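Local coordinates for fatty acid CoA ligase (Marinactinospora thermotolerans, PDB 6SQ8), which belongs to the ANL superfamily of AMP-binding enzymes and is seen here holding adenosine monophosphate together with 1-ethanoyl-9H-pyrido[3,4-b]indole-3-carboxylic acid, at residues 46-50 against 149-153; 71-77 against 155-159; 169-174 against 355-361; 186-190 against 293-297. All coordinates share one frame. Residues are numbered along the deposited sequence.

Interaction 1. Residues 46-50 against 149-153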
loop_
_atom_site.group_PDB
_atom_site.type_symbol
_atom_site.label_atom_id
_atom_site.label_comp_id
_atom_site.label_asym_id
_atom_site.label_seq_id
_atom_site.Cartn_x
_atom_site.Cartn_y
_atom_site.Cartn_z
ATOM N N GLY A 46 -12.270 16.494 24.797
ATOM C CA GLY A 46 -12.201 15.453 25.838
ATOM C C GLY A 46 -11.753 14.074 25.348
ATOM O O GLY A 46 -12.049 13.059 25.978
ATOM N N ILE A 47 -11.063 14.045 24.205
ATOM C CA ILE A 47 -10.435 12.856 23.659
ATOM C C ILE A 47 -9.177 12.572 24.477
ATOM O O ILE A 47 -8.221 13.350 24.440
ATOM C CB ILE A 47 -10.118 13.060 22.167
ATOM C CG1 ILE A 47 -11.348 13.481 21.357
ATOM C CG2 ILE A 47 -9.474 11.811 21.594
ATOM C CD1 ILE A 47 -11.047 13.939 19.947
ATOM N N PRO A 48 -9.123 11.441 25.223
ATOM C CA PRO A 48 -7.948 11.099 26.025
ATOM C C PRO A 48 -6.843 10.369 25.256
ATOM O O PRO A 48 -7.118 9.664 24.283
ATOM C CB PRO A 48 -8.555 10.172 27.090
ATOM C CG PRO A 48 -9.707 9.455 26.372
ATOM C CD PRO A 48 -10.205 10.449 25.345
ATOM N N PRO A 49 -5.565 10.506 25.682
ATOM C CA PRO A 49 -4.421 9.870 25.018
ATOM C C PRO A 49 -4.460 8.397 24.562
ATOM O O PRO A 49 -3.986 8.071 23.469
ATOM C CB PRO A 49 -3.357 9.998 26.110
ATOM C CG PRO A 49 -3.630 11.363 26.669
ATOM C CD PRO A 49 -5.142 11.380 26.786
ATOM N N GLY A 50 -4.986 7.483 25.367
ATOM C CA GLY A 50 -4.829 6.062 24.999
ATOM C C GLY A 50 -5.626 5.617 23.772
ATOM O O GLY A 50 -5.438 4.498 23.295
ATOM N N ARG A 149 0.851 15.206 23.911
ATOM C CA ARG A 149 0.642 14.217 24.967
ATOM C C ARG A 149 1.196 12.875 24.449
ATOM O O ARG A 149 1.379 12.694 23.243
ATOM C CB ARG A 149 -0.849 14.120 25.331
ATOM C CG ARG A 149 -1.587 15.453 25.417
ATOM C CD ARG A 149 -3.049 15.317 25.823
ATOM N NE ARG A 149 -3.858 14.503 24.919
ATOM C CZ ARG A 149 -5.179 14.306 25.027
ATOM N NH1 ARG A 149 -5.895 15.036 25.863
ATOM N NH2 ARG A 149 -5.780 13.373 24.306
ATOM N N GLU A 150 1.449 11.939 25.368
ATOM C CA GLU A 150 2.048 10.655 25.076
ATOM C C GLU A 150 0.988 9.559 25.015
ATOM O O GLU A 150 0.223 9.399 25.946
ATOM C CB GLU A 150 3.024 10.281 26.184
ATOM C CG GLU A 150 4.394 10.871 25.966
ATOM C CD GLU A 150 5.264 10.002 25.083
ATOM O OE1 GLU A 150 5.704 10.497 24.043
ATOM O OE2 GLU A 150 5.507 8.815 25.417
ATOM N N HIS A 151 0.989 8.778 23.928
ATOM C CA HIS A 151 0.204 7.557 23.883
ATOM C C HIS A 151 0.776 6.600 24.926
ATOM O O HIS A 151 1.967 6.311 24.913
ATOM C CB HIS A 151 0.180 6.996 22.451
ATOM C CG HIS A 151 -0.918 6.022 22.171
ATOM N ND1 HIS A 151 -1.003 4.796 22.794
ATOM C CD2 HIS A 151 -1.939 6.061 21.293
ATOM C CE1 HIS A 151 -2.048 4.135 22.330
ATOM N NE2 HIS A 151 -2.634 4.879 21.404
ATOM N N PRO A 152 -0.034 6.104 25.892
ATOM C CA PRO A 152 0.457 5.159 26.893
ATOM C C PRO A 152 1.233 3.965 26.313
ATOM O O PRO A 152 2.172 3.505 26.960
ATOM C CB PRO A 152 -0.818 4.623 27.566
ATOM C CG PRO A 152 -1.857 5.703 27.348
ATOM C CD PRO A 152 -1.461 6.426 26.075
ATOM N N GLU A 153 0.833 3.468 25.130
ATOM C CA GLU A 153 1.464 2.272 24.549
ATOM C C GLU A 153 2.194 2.610 23.238
ATOM O O GLU A 153 2.575 1.710 22.512
ATOM C CB GLU A 153 0.470 1.110 24.414
ATOM C CG GLU A 153 -0.985 1.494 24.249
ATOM C CD GLU A 153 -1.934 0.682 25.098
ATOM O OE1 GLU A 153 -2.137 1.105 26.238
ATOM O OE2 GLU A 153 -2.468 -0.361 24.624
#
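This is a loop-against-loop contact near the periphery of the AMP-binding domain, in which an arginine binds a loop carrying two prolines. R149 reaches over to 46-50, chi2 t but chi3 turned to m, and its NH2 gives I47 O a very short hydrogen bond of 2.4 Å; NH1 adds a weak one to the same oxygen at 3.2 Å. The carbonyl thus sits at the edge of the guanidinium, while P49 CD lies over one face, 3.2 Å from R149 NH2. Beyond the arginine, proline meets proline, with P49 CB 4.0 Å from P152 CD, and G50 CA comes within 3.6 Å of that same P152 CD. The H151 ring turns one face to P49 O and G50 CA. R149 NE and H151 NE2 are bonded to I73 and H76. Segment 46-50 leaves helix 28-44 through a Schellman motif at G46 and leads into strand 52-56, with I47 touching L42 of that helix and A99 and A100 of strand 98-103.

Interaction 2. Residues 71-77 against 155-159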
loop_
_atom_site.group_PDB
_atom_site.type_symbol
_atom_site.label_atom_id
_atom_site.label_comp_id
_atom_site.label_asym_id
_atom_site.label_seq_id
_atom_site.Cartn_x
_atom_site.Cartn_y
_atom_site.Cartn_z
ATOM N N GLN A 71 -1.871 12.418 16.200
ATOM C CA GLN A 71 -0.666 11.740 16.683
ATOM C C GLN A 71 0.037 12.613 17.731
ATOM O O GLN A 71 0.477 12.108 18.755
ATOM C CB GLN A 71 0.232 11.362 15.505
ATOM C CG GLN A 71 -0.307 10.160 14.722
ATOM C CD GLN A 71 0.429 9.925 13.427
ATOM O OE1 GLN A 71 1.040 10.832 12.865
ATOM N NE2 GLN A 71 0.385 8.696 12.945
ATOM N N ALA A 72 0.122 13.916 17.460
ATOM C CA ALA A 72 0.713 14.904 18.368
ATOM C C ALA A 72 0.049 14.849 19.751
ATOM O O ALA A 72 0.739 14.918 20.752
ATOM C CB ALA A 72 0.593 16.285 17.774
ATOM N N ILE A 73 -1.279 14.695 19.797
ATOM C CA ILE A 73 -2.033 14.699 21.072
ATOM C C ILE A 73 -2.059 13.286 21.676
ATOM O O ILE A 73 -2.935 12.965 22.494
ATOM C CB ILE A 73 -3.460 15.279 20.945
ATOM C CG1 ILE A 73 -4.424 14.327 20.228
ATOM C CG2 ILE A 73 -3.438 16.668 20.337
ATOM C CD1 ILE A 73 -5.851 14.592 20.516
ATOM N N GLY A 74 -1.101 12.438 21.289
ATOM C CA GLY A 74 -0.918 11.147 21.934
ATOM C C GLY A 74 -2.032 10.153 21.635
ATOM O O GLY A 74 -2.148 9.167 22.326
ATOM N N CYS A 75 -2.805 10.371 20.567
ATOM C CA CYS A 75 -3.804 9.391 20.106
ATOM C C CYS A 75 -3.278 8.588 18.908
ATOM O O CYS A 75 -2.253 8.929 18.317
ATOM C CB CYS A 75 -5.105 10.096 19.746
ATOM S SG CYS A 75 -5.982 10.715 21.206
ATOM N N HIS A 76 -3.980 7.501 18.566
ATOM C CA HIS A 76 -3.641 6.719 17.392
ATOM C C HIS A 76 -4.672 6.950 16.281
ATOM O O HIS A 76 -5.878 6.788 16.468
ATOM C CB HIS A 76 -3.427 5.241 17.746
ATOM C CG HIS A 76 -4.614 4.484 18.221
ATOM N ND1 HIS A 76 -4.780 4.138 19.554
ATOM C CD2 HIS A 76 -5.649 3.934 17.552
ATOM C CE1 HIS A 76 -5.887 3.427 19.689
ATOM N NE2 HIS A 76 -6.443 3.292 18.474
ATOM N N TYR A 77 -4.152 7.336 15.112
ATOM C CA TYR A 77 -4.926 7.581 13.914
ATOM C C TYR A 77 -5.506 6.275 13.351
ATOM O O TYR A 77 -4.799 5.281 13.193
ATOM C CB TYR A 77 -4.020 8.223 12.872
ATOM C CG TYR A 77 -4.646 8.427 11.520
ATOM C CD1 TYR A 77 -5.415 9.548 11.250
ATOM C CD2 TYR A 77 -4.427 7.526 10.494
ATOM C CE1 TYR A 77 -5.963 9.763 9.996
ATOM C CE2 TYR A 77 -4.979 7.721 9.240
ATOM C CZ TYR A 77 -5.747 8.843 8.988
ATOM O OH TYR A 77 -6.271 9.048 7.751
ATOM N N ILE A 155 1.518 3.983 20.316
ATOM C CA ILE A 155 0.902 3.662 19.030
ATOM C C ILE A 155 0.576 4.957 18.276
ATOM O O ILE A 155 0.012 5.908 18.842
ATOM C CB ILE A 155 -0.337 2.778 19.246
ATOM C CG1 ILE A 155 0.019 1.523 20.045
ATOM C CG2 ILE A 155 -1.001 2.428 17.919
ATOM C CD1 ILE A 155 1.180 0.735 19.478
ATOM N N ALA A 156 0.971 4.980 16.993
ATOM C CA ALA A 156 0.772 6.121 16.110
ATOM C C ALA A 156 -0.433 5.880 15.197
ATOM O O ALA A 156 -1.175 6.817 14.896
ATOM C CB ALA A 156 2.021 6.360 15.302
ATOM N N VAL A 157 -0.589 4.630 14.744
ATOM C CA VAL A 157 -1.570 4.255 13.735
ATOM C C VAL A 157 -2.137 2.876 14.064
ATOM O O VAL A 157 -1.391 1.981 14.470
ATOM C CB VAL A 157 -0.964 4.226 12.318
ATOM C CG1 VAL A 157 -1.972 3.719 11.294
ATOM C CG2 VAL A 157 -0.398 5.577 11.900
ATOM N N VAL A 158 -3.453 2.729 13.852
ATOM C CA VAL A 158 -4.065 1.424 13.700
ATOM C C VAL A 158 -4.806 1.414 12.365
ATOM O O VAL A 158 -5.594 2.295 12.086
ATOM C CB VAL A 158 -4.991 1.043 14.866
ATOM C CG1 VAL A 158 -5.571 -0.351 14.678
ATOM C CG2 VAL A 158 -4.271 1.141 16.205
ATOM N N ALA A 159 -4.497 0.409 11.544
ATOM C CA ALA A 159 -4.974 0.274 10.190
ATOM C C ALA A 159 -5.496 -1.155 10.020
ATOM O O ALA A 159 -4.815 -2.101 10.419
ATOM C CB ALA A 159 -3.843 0.560 9.245
#
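One carbonyl, A156 O, takes hydrogen bonds from two parts of the other segment: from the side chain of Q71 (NE2 to A156 O, 3.1 Å) and from the backbone of Y77 (N to A156 O, 3.0 Å). The second bond belongs to a single beta bridge between Y77 and V157, completed by V158 N giving to Y77 O at 3.0 Å. Two weaker CA-H...O contacts accompany it, H76 CA to A156 O at 3.5 Å and V157 CA to Y77 O at 3.4 Å. The bridge joins edges of two different sheets: 76-79 is an outermost strand of the five-stranded parallel sheet, and 155-160 is an outermost strand of the small antiparallel one. On its other side, 155-160 carries a classic beta bulge, A156 and V157 both facing H173. Q71 stands on the last turn of helix 61-72, which a Schellman motif with G74 at C-prime ends before the chain turns into the strand; the OE1 of Q71 is hydrogen-bonded to Q211. H76 packs its CB 3.7 Å from I155 CG2 and its CD2 3.4 Å from V158 CG2, while the polar ends of its ring are bonded to H151 and A96.

Interaction 3. Residues 169-174 against 355-361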
loop_
_atom_site.group_PDB
_atom_site.type_symbol
_atom_site.label_atom_id
_atom_site.label_comp_id
_atom_site.label_asym_id
_atom_site.label_seq_id
_atom_site.Cartn_x
_atom_site.Cartn_y
_atom_site.Cartn_z
ATOM N N LYS A 169 -8.417 -7.595 11.224
ATOM C CA LYS A 169 -7.512 -7.332 12.353
ATOM C C LYS A 169 -7.000 -5.899 12.259
ATOM O O LYS A 169 -6.764 -5.422 11.179
ATOM C CB LYS A 169 -6.286 -8.247 12.260
ATOM C CG LYS A 169 -6.565 -9.719 11.999
ATOM C CD LYS A 169 -5.618 -10.394 11.009
ATOM C CE LYS A 169 -6.323 -11.359 10.079
ATOM N NZ LYS A 169 -5.350 -12.289 9.461
ATOM N N GLY A 170 -6.753 -5.253 13.399
ATOM C CA GLY A 170 -6.185 -3.908 13.436
ATOM C C GLY A 170 -4.683 -3.944 13.645
ATOM O O GLY A 170 -4.222 -4.279 14.718
ATOM N N VAL A 171 -3.926 -3.583 12.610
ATOM C CA VAL A 171 -2.473 -3.526 12.693
ATOM C C VAL A 171 -2.079 -2.261 13.457
ATOM O O VAL A 171 -2.340 -1.169 12.994
ATOM C CB VAL A 171 -1.822 -3.533 11.298
ATOM C CG1 VAL A 171 -0.363 -3.137 11.369
ATOM C CG2 VAL A 171 -1.997 -4.862 10.589
ATOM N N ALA A 172 -1.404 -2.436 14.598
ATOM C CA ALA A 172 -0.918 -1.326 15.407
ATOM C C ALA A 172 0.554 -1.071 15.104
ATOM O O ALA A 172 1.384 -1.965 15.287
ATOM C CB ALA A 172 -1.099 -1.639 16.871
ATOM N N HIS A 173 0.856 0.152 14.672
ATOM C CA HIS A 173 2.222 0.577 14.384
ATOM C C HIS A 173 2.679 1.608 15.420
ATOM O O HIS A 173 1.978 2.597 15.708
ATOM C CB HIS A 173 2.332 1.140 12.964
ATOM C CG HIS A 173 2.752 0.119 11.963
ATOM N ND1 HIS A 173 1.878 -0.408 11.024
ATOM C CD2 HIS A 173 3.935 -0.517 11.799
ATOM C CE1 HIS A 173 2.515 -1.306 10.302
ATOM N NE2 HIS A 173 3.784 -1.398 10.762
ATOM N N SER A 174 3.889 1.394 15.944
ATOM C CA SER A 174 4.457 2.245 16.961
ATOM C C SER A 174 4.899 3.567 16.338
ATOM O O SER A 174 5.143 3.657 15.136
ATOM C CB SER A 174 5.602 1.556 17.655
ATOM O OG SER A 174 6.817 1.720 16.929
ATOM N N MET A 355 10.494 -1.398 11.485
ATOM C CA MET A 355 9.278 -0.871 10.882
ATOM C C MET A 355 8.100 -1.817 11.107
ATOM O O MET A 355 6.970 -1.450 10.811
ATOM C CB MET A 355 9.476 -0.639 9.383
ATOM C CG MET A 355 10.351 0.568 9.105
ATOM S SD MET A 355 10.695 0.803 7.362
ATOM C CE MET A 355 11.830 -0.553 7.063
ATOM N N THR A 356 8.335 -3.014 11.655
ATOM C CA THR A 356 7.253 -3.990 11.791
ATOM C C THR A 356 6.274 -3.559 12.880
ATOM O O THR A 356 6.641 -2.844 13.823
ATOM C CB THR A 356 7.757 -5.397 12.110
ATOM O OG1 THR A 356 8.423 -5.373 13.375
ATOM C CG2 THR A 356 8.676 -5.902 11.023
ATOM N N MET A 357 5.036 -4.039 12.720
ATOM C CA MET A 357 3.915 -3.792 13.607
ATOM C C MET A 357 4.311 -4.150 15.044
ATOM O O MET A 357 5.217 -4.934 15.253
ATOM C CB MET A 357 2.687 -4.615 13.186
ATOM C CG MET A 357 2.794 -6.087 13.545
ATOM S SD MET A 357 1.378 -7.156 13.186
ATOM C CE MET A 357 0.057 -5.951 13.144
ATOM N N SER A 358 3.617 -3.548 16.012
ATOM C CA SER A 358 3.685 -3.957 17.411
ATOM C C SER A 358 2.855 -5.224 17.610
ATOM O O SER A 358 3.189 -6.075 18.412
ATOM C CB SER A 358 3.210 -2.872 18.322
ATOM O OG SER A 358 4.029 -1.716 18.191
ATOM N N GLY A 359 1.772 -5.333 16.842
ATOM C CA GLY A 359 0.873 -6.460 16.915
ATOM C C GLY A 359 -0.516 -6.050 16.469
ATOM O O GLY A 359 -0.784 -4.854 16.209
ATOM N N TYR A 360 -1.409 -7.038 16.386
ATOM C CA TYR A 360 -2.787 -6.739 16.133
ATOM C C TYR A 360 -3.373 -6.148 17.426
ATOM O O TYR A 360 -3.201 -6.708 18.517
ATOM C CB TYR A 360 -3.553 -7.962 15.626
ATOM C CG TYR A 360 -3.036 -8.553 14.333
ATOM C CD1 TYR A 360 -3.038 -7.837 13.147
ATOM C CD2 TYR A 360 -2.553 -9.849 14.295
ATOM C CE1 TYR A 360 -2.548 -8.384 11.971
ATOM C CE2 TYR A 360 -2.075 -10.415 13.125
ATOM C CZ TYR A 360 -2.078 -9.688 11.956
ATOM O OH TYR A 360 -1.609 -10.272 10.811
ATOM N N TRP A 361 -4.032 -4.991 17.274
ATOM C CA TRP A 361 -4.605 -4.224 18.363
ATOM C C TRP A 361 -5.567 -5.105 19.178
ATOM O O TRP A 361 -6.554 -5.618 18.639
ATOM C CB TRP A 361 -5.312 -2.993 17.799
ATOM C CG TRP A 361 -6.025 -2.179 18.832
ATOM C CD1 TRP A 361 -7.364 -2.191 19.109
ATOM C CD2 TRP A 361 -5.434 -1.237 19.734
ATOM N NE1 TRP A 361 -7.636 -1.321 20.127
ATOM C CE2 TRP A 361 -6.472 -0.718 20.528
ATOM C CE3 TRP A 361 -4.141 -0.753 19.922
ATOM C CZ2 TRP A 361 -6.256 0.267 21.490
ATOM C CZ3 TRP A 361 -3.920 0.200 20.900
ATOM C CH2 TRP A 361 -4.968 0.713 21.662
HETATM O O HOH W 1 5.202 -0.770 15.536
#
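Strands 170-174 and 359-360 meet antiparallel, and three backbone bonds tie them: W361 N to G170 O at 2.7 Å, A172 N to G359 O at 3.0 Å and S358 N to A172 O at 2.8 Å. A172 therefore spends both its amide and its carbonyl here, while V171 and H173 turn theirs to the neighbouring strand 155-160. Farther along, water 1 takes over: it accepts from S174 N at 2.6 Å, donates to T356 O at 3.1 Å and is hydrogen-bonded to S358 OG at 3.1 Å. Two side chains find partners outside, S174 OG capping helix 175-189 at A177 N and Y360 OH bonding E301. Around V171 the contact is apolar, its CG1 3.4 Å from M357 CE and its CG2 3.8 Å from Y360 CE1; K169 CD lies 3.9 Å from the centroid of the Y360 ring, a CH-pi contact over the face. The side chain of H173, on the same strand, is about 4 Å from the bound 1-ethanoyl-9H-pyrido[3,4-b]indole-3-carboxylic acid. The clear direct hydrogen bonds between the segments are all backbone to backbone, so the pairing itself does not rest on the identity of polar side chains.

Interaction 4. Residues 186-190 against 293-297. With AMP (adenosine monophosphate), chain G; EQ2 (1-ethanoyl-9~{H}-pyrido[3,4-b]indole-3-carboxylic acid), chain F.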
loop_
_atom_site.group_PDB
_atom_site.type_symbol
_atom_site.label_atom_id
_atom_site.label_comp_id
_atom_site.label_asym_id
_atom_site.label_seq_id
_atom_site.Cartn_x
_atom_site.Cartn_y
_atom_site.Cartn_z
ATOM N N VAL A 186 13.815 7.790 2.932
ATOM C CA VAL A 186 14.991 8.575 2.498
ATOM C C VAL A 186 15.957 7.651 1.759
ATOM O O VAL A 186 16.556 8.016 0.772
ATOM C CB VAL A 186 15.701 9.279 3.679
ATOM C CG1 VAL A 186 17.041 9.884 3.272
ATOM C CG2 VAL A 186 14.817 10.339 4.307
ATOM N N SER A 187 16.117 6.450 2.285
ATOM C CA SER A 187 17.083 5.525 1.743
ATOM C C SER A 187 16.636 5.073 0.344
ATOM O O SER A 187 17.464 4.927 -0.523
ATOM C CB SER A 187 17.370 4.425 2.729
ATOM O OG SER A 187 16.817 3.177 2.375
ATOM N N MET A 188 15.329 4.953 0.111
ATOM C CA MET A 188 14.755 4.566 -1.193
ATOM C C MET A 188 14.715 5.755 -2.160
ATOM O O MET A 188 15.011 5.574 -3.319
ATOM C CB MET A 188 13.312 4.076 -1.037
ATOM C CG MET A 188 13.169 2.834 -0.262
ATOM S SD MET A 188 11.478 2.179 -0.334
ATOM C CE MET A 188 10.610 3.233 0.804
ATOM N N TYR A 189 14.258 6.919 -1.686
ATOM C CA TYR A 189 13.719 7.984 -2.540
ATOM C C TYR A 189 14.719 9.125 -2.783
ATOM O O TYR A 189 14.473 9.994 -3.624
ATOM C CB TYR A 189 12.429 8.554 -1.953
ATOM C CG TYR A 189 11.310 7.561 -1.746
ATOM C CD1 TYR A 189 11.232 6.378 -2.466
ATOM C CD2 TYR A 189 10.306 7.820 -0.830
ATOM C CE1 TYR A 189 10.210 5.467 -2.254
ATOM C CE2 TYR A 189 9.281 6.917 -0.610
ATOM C CZ TYR A 189 9.227 5.741 -1.327
ATOM O OH TYR A 189 8.208 4.866 -1.097
ATOM N N GLY A 190 15.856 9.123 -2.078
ATOM C CA GLY A 190 16.829 10.220 -2.134
ATOM C C GLY A 190 16.694 11.133 -0.924
ATOM O O GLY A 190 15.742 11.038 -0.149
ATOM N N LEU A 293 12.049 4.492 -12.537
ATOM C CA LEU A 293 11.134 3.486 -12.039
ATOM C C LEU A 293 11.714 2.836 -10.789
ATOM O O LEU A 293 12.839 2.375 -10.798
ATOM C CB LEU A 293 10.886 2.428 -13.115
ATOM C CG LEU A 293 9.417 2.180 -13.422
ATOM C CD1 LEU A 293 8.793 3.419 -14.010
ATOM C CD2 LEU A 293 9.244 1.020 -14.369
ATOM N N MET A 294 10.906 2.801 -9.728
ATOM C CA MET A 294 11.228 2.095 -8.509
ATOM C C MET A 294 9.986 1.343 -8.008
ATOM O O MET A 294 8.902 1.932 -7.855
ATOM C CB MET A 294 11.689 3.069 -7.425
ATOM C CG MET A 294 11.825 2.421 -6.060
ATOM S SD MET A 294 12.667 3.454 -4.849
ATOM C CE MET A 294 14.381 3.130 -5.251
ATOM N N GLN A 295 10.178 0.058 -7.691
ATOM C CA GLN A 295 9.153 -0.746 -7.080
ATOM C C GLN A 295 9.384 -0.750 -5.559
ATOM O O GLN A 295 10.519 -0.657 -5.103
ATOM C CB GLN A 295 9.155 -2.147 -7.689
ATOM C CG GLN A 295 7.832 -2.884 -7.543
ATOM C CD GLN A 295 7.933 -4.327 -7.950
ATOM O OE1 GLN A 295 7.978 -5.187 -7.086
ATOM N NE2 GLN A 295 8.028 -4.592 -9.252
ATOM N N ASN A 296 8.281 -0.831 -4.805
ATOM C CA ASN A 296 8.262 -0.956 -3.362
ATOM C C ASN A 296 7.454 -2.211 -3.021
ATOM O O ASN A 296 6.408 -2.459 -3.613
ATOM C CB ASN A 296 7.640 0.271 -2.682
ATOM C CG ASN A 296 8.590 1.434 -2.464
ATOM O OD1 ASN A 296 9.720 1.446 -2.979
ATOM N ND2 ASN A 296 8.131 2.439 -1.733
ATOM N N TYR A 297 7.942 -2.983 -2.054
ATOM C CA TYR A 297 7.233 -4.112 -1.482
ATOM C C TYR A 297 7.124 -3.889 0.027
ATOM O O TYR A 297 8.104 -3.603 0.703
ATOM C CB TYR A 297 7.963 -5.413 -1.822
ATOM C CG TYR A 297 7.649 -6.617 -0.965
ATOM C CD1 TYR A 297 6.341 -7.042 -0.767
ATOM C CD2 TYR A 297 8.671 -7.366 -0.382
ATOM C CE1 TYR A 297 6.054 -8.170 -0.010
ATOM C CE2 TYR A 297 8.401 -8.496 0.373
ATOM C CZ TYR A 297 7.087 -8.902 0.554
ATOM O OH TYR A 297 6.824 -10.010 1.295
HETATM P P AMP G . -1.701 -6.559 2.638
HETATM O O1P AMP G . -0.952 -5.498 3.391
HETATM O O2P AMP G . -1.867 -7.884 3.395
HETATM O O3P AMP G . -2.982 -5.999 2.059
HETATM O "O5'" AMP G . -0.730 -6.843 1.346
HETATM C "C5'" AMP G . 0.528 -7.549 1.356
HETATM C "C4'" AMP G . 0.704 -8.447 0.136
HETATM O "O4'" AMP G . 0.601 -7.744 -1.094
HETATM C "C3'" AMP G . 2.076 -9.058 0.087
HETATM O "O3'" AMP G . 1.957 -10.280 0.758
HETATM C "C2'" AMP G . 2.453 -9.214 -1.385
HETATM O "O2'" AMP G . 2.208 -10.499 -2.002
HETATM C "C1'" AMP G . 1.588 -8.159 -2.053
HETATM N N9 AMP G . 2.461 -7.034 -2.482
HETATM C C8 AMP G . 2.563 -5.801 -1.934
HETATM N N7 AMP G . 3.477 -5.054 -2.610
HETATM C C5 AMP G . 3.974 -5.827 -3.602
HETATM C C6 AMP G . 4.977 -5.677 -4.685
HETATM N N6 AMP G . 5.639 -4.529 -4.865
HETATM N N1 AMP G . 5.186 -6.734 -5.492
HETATM C C2 AMP G . 4.513 -7.907 -5.324
HETATM N N3 AMP G . 3.591 -8.129 -4.361
HETATM C C4 AMP G . 3.293 -7.135 -3.502
HETATM C C1 EQ2 F . 5.735 -0.078 0.273
HETATM C C2 EQ2 F . 4.449 -0.743 -0.077
HETATM O O1 EQ2 F . 4.192 -0.958 -1.247
HETATM C C3 EQ2 F . 3.464 -1.088 1.009
HETATM N N1 EQ2 F . 2.511 -1.975 0.694
HETATM C C4 EQ2 F . 1.582 -2.314 1.602
HETATM C C5 EQ2 F . 0.508 -3.288 1.169
HETATM O O2 EQ2 F . 0.577 -3.772 0.019
HETATM O O3 EQ2 F . -0.396 -3.495 1.997
HETATM C C6 EQ2 F . 1.554 -1.773 2.881
HETATM C C7 EQ2 F . 2.526 -0.857 3.238
HETATM C C8 EQ2 F . 2.826 -0.117 4.435
HETATM C C9 EQ2 F . 2.255 -0.026 5.702
HETATM C C10 EQ2 F . 2.831 0.808 6.635
HETATM C C11 EQ2 F . 3.965 1.556 6.328
HETATM C C12 EQ2 F . 4.563 1.482 5.093
HETATM C C13 EQ2 F . 3.978 0.639 4.151
HETATM N N2 EQ2 F . 4.366 0.391 2.848
HETATM C C14 EQ2 F . 3.504 -0.506 2.286
#
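Two methionines interleave where the last turn of helix 175-189 lies against strand 293-299. M294 (t, t, m) is straight up to its methyl, whereas M188 (m, t, m) also bends at chi1. The t chi1 and chi2 of M294 place its SD 3.9 Å from M188 CB, and the m chi3 turns M294 CE to 3.2 Å from M188 O. Y189, chi1 m, brings its ring edge to the side chains of M294 and N296: M294 SD sits 5.2 Å from the ring centroid and 4.0 Å from Y189 CD1, a Met-aromatic contact. The phenol ends beside the amide of N296. In the domain's mixed sheet, 293-299 runs between strands 269-273 and 303-308, and its side chains alternate. M294 and N296 point at the helix, whereas Q295 and Y297 leave the other side, where adenosine monophosphate is bound. Its N6 donates to N296 O at 2.5 Å and to Q295 OE1 at 3.3 Å, Q295 being stretched out with chi1 and chi2 both t; Y297 OH is bonded to D380, itself a partner of the nucleotide. N296 also faces the second ligand, its CB 3.5 Å from C1 of 1-ethanoyl-9H-pyrido[3,4-b]indole-3-carboxylic acid.

Overall arrangement
Starting from the N terminus, 46-50 opens interaction 1 and 71-77 opens interaction 2; 149-153 then closes the first and 155-159 the second, so the two loops cross. They touch through H151 with H76 and R149 with I73, bringing the parallel sheet and the approach to strand 155-160 together. Interaction 3 opens next, at 169-174, and closes only at 355-361. It extends the small antiparallel sheet begun by strand 155-160, and W361 packs on H76. Within its span, interaction 4 opens at 186-190 and closes at 293-297, carrying helix 175-189, which follows strand 170-174, to the mixed sheet and the ligand site. The centres of interactions 1 and 4 lie about 33 Å apart.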